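Local structure of NADPH-quinone reductase (Pediococcus pentosaceus ATCC 25745, 3HA2) at residues Thr32-Val37 with Glu43-Leu48. The protein probably acts, through its flavodoxin-like part, as an FMN-binding oxidoreductase that passes electrons from NAD(P)H to quinones. Numbering follows the deposited sequence.
Sequences TWHPLV and EQEQSL
His34, near the end of strand 31-35, meets helix 42-50 through both the edge and a face of its imidazole. Its CB already points toward the helix, and with CG anti to the backbone N (chi1 -173°) the ring is carried on to Glu45 and Leu48. At the edge, His34 NE2 donates to Glu45 OE2 over 2.7 Å in a nearly straight bond (170°), a histidine-carboxylate pair that lies in the ring plane but meets OE2 on the syn side, 19° out of the carboxylate plane. Over one face sits the methyl Leu48 CD1, 3.4 Å from the centroid of the His34 ring, a close CH-pi contact. With an alanine here, Glu45 OE2 would probably lose its N-H partner and a gap would open beneath Leu48 CD1. The pairing illustrates how, in the alternating strands and helices of the flavodoxin-like fold, a helix packs against the strand before it through side chains leaving the sheet; 31-35 is an outermost strand within this chain. Further along, a water donates to Pro35 O (3.0 Å) and Glu45 OE2 (2.9 Å) and accepts from Val37 N (3.1 Å). Glu45 OE1 is hydrogen-bonded to Trp73 NE1 of helix 68-77, which probably limits how far the carboxylate can turn.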
# COMPACT_ATOMS: atom_id res chain seq x y z
N THR A 32 4.90 24.23 0.21
CA THR A 32 5.37 23.82 1.54
C THR A 32 6.01 22.44 1.46
O THR A 32 5.34 21.44 1.12
CB THR A 32 4.20 23.81 2.59
OG1 THR A 32 3.69 25.14 2.75
CG2 THR A 32 4.66 23.31 3.98
N TRP A 33 7.31 22.39 1.73
CA TRP A 33 8.05 21.14 1.76
C TRP A 33 7.92 20.53 3.17
O TRP A 33 8.45 21.06 4.14
CB TRP A 33 9.52 21.41 1.38
CG TRP A 33 10.45 20.24 1.46
CD1 TRP A 33 11.23 19.88 2.53
CD2 TRP A 33 10.74 19.29 0.42
NE1 TRP A 33 11.97 18.76 2.23
CE2 TRP A 33 11.69 18.38 0.94
CE3 TRP A 33 10.27 19.12 -0.89
CZ2 TRP A 33 12.19 17.30 0.19
CZ3 TRP A 33 10.77 18.06 -1.64
CH2 TRP A 33 11.72 17.16 -1.10
N HIS A 34 7.19 19.42 3.27
CA HIS A 34 6.81 18.86 4.56
C HIS A 34 7.28 17.43 4.75
O HIS A 34 6.57 16.49 4.37
CB HIS A 34 5.30 18.95 4.79
CG HIS A 34 4.88 18.54 6.17
ND1 HIS A 34 5.25 19.24 7.30
CD2 HIS A 34 4.14 17.49 6.60
CE1 HIS A 34 4.75 18.65 8.37
NE2 HIS A 34 4.07 17.59 7.98
N PRO A 35 8.48 17.26 5.32
CA PRO A 35 8.92 15.90 5.63
C PRO A 35 7.99 15.19 6.62
O PRO A 35 7.55 15.78 7.61
CB PRO A 35 10.31 16.10 6.25
CG PRO A 35 10.76 17.43 5.73
CD PRO A 35 9.51 18.26 5.66
N LEU A 36 7.67 13.94 6.30
CA LEU A 36 6.90 13.10 7.18
C LEU A 36 7.84 12.49 8.21
O LEU A 36 8.80 11.77 7.87
CB LEU A 36 6.17 12.04 6.34
CG LEU A 36 5.25 11.02 6.97
CD1 LEU A 36 4.24 11.68 7.90
CD2 LEU A 36 4.54 10.25 5.85
N VAL A 37 7.61 12.80 9.48
CA VAL A 37 8.44 12.26 10.56
C VAL A 37 7.72 11.13 11.28
O VAL A 37 6.48 11.06 11.28
CB VAL A 37 8.89 13.35 11.54
CG1 VAL A 37 9.75 14.38 10.82
CG2 VAL A 37 7.67 14.03 12.22
N GLU A 43 -3.38 16.25 14.36
CA GLU A 43 -3.95 17.61 14.30
C GLU A 43 -3.13 18.57 13.44
O GLU A 43 -3.70 19.30 12.62
CB GLU A 43 -4.18 18.16 15.71
CG GLU A 43 -4.88 19.52 15.76
CD GLU A 43 -5.12 20.02 17.18
OE1 GLU A 43 -4.59 19.41 18.15
OE2 GLU A 43 -5.84 21.03 17.33
N GLN A 44 -1.81 18.57 13.60
CA GLN A 44 -0.93 19.41 12.78
C GLN A 44 -0.97 19.01 11.31
O GLN A 44 -1.01 19.88 10.44
CB GLN A 44 0.52 19.45 13.30
CG GLN A 44 1.60 19.94 12.28
CD GLN A 44 1.54 21.43 11.85
OE1 GLN A 44 0.47 21.99 11.55
NE2 GLN A 44 2.72 22.05 11.78
N GLU A 45 -0.96 17.70 11.03
CA GLU A 45 -1.06 17.21 9.66
C GLU A 45 -2.41 17.59 9.03
O GLU A 45 -2.47 18.04 7.87
CB GLU A 45 -0.85 15.69 9.60
CG GLU A 45 0.52 15.21 10.11
CD GLU A 45 1.69 15.70 9.25
OE1 GLU A 45 1.56 15.70 8.01
OE2 GLU A 45 2.75 16.07 9.83
N GLN A 46 -3.49 17.43 9.80
CA GLN A 46 -4.82 17.84 9.30
C GLN A 46 -4.87 19.33 9.04
O GLN A 46 -5.44 19.77 8.04
CB GLN A 46 -5.92 17.42 10.28
CG GLN A 46 -6.24 15.93 10.15
CD GLN A 46 -7.28 15.47 11.14
OE1 GLN A 46 -7.76 16.24 11.96
NE2 GLN A 46 -7.62 14.18 11.09
N SER A 47 -4.25 20.11 9.93
CA SER A 47 -4.17 21.55 9.75
C SER A 47 -3.49 21.92 8.43
O SER A 47 -3.98 22.78 7.71
CB SER A 47 -3.43 22.22 10.89
OG SER A 47 -3.49 23.62 10.72
N LEU A 48 -2.37 21.27 8.14
CA LEU A 48 -1.65 21.54 6.89
C LEU A 48 -2.48 21.19 5.67
O LEU A 48 -2.51 21.94 4.68
CB LEU A 48 -0.31 20.80 6.86
CG LEU A 48 0.76 21.31 7.83
CD1 LEU A 48 1.97 20.38 7.76
CD2 LEU A 48 1.18 22.74 7.48
O HOH W 1 5.47 15.05 9.60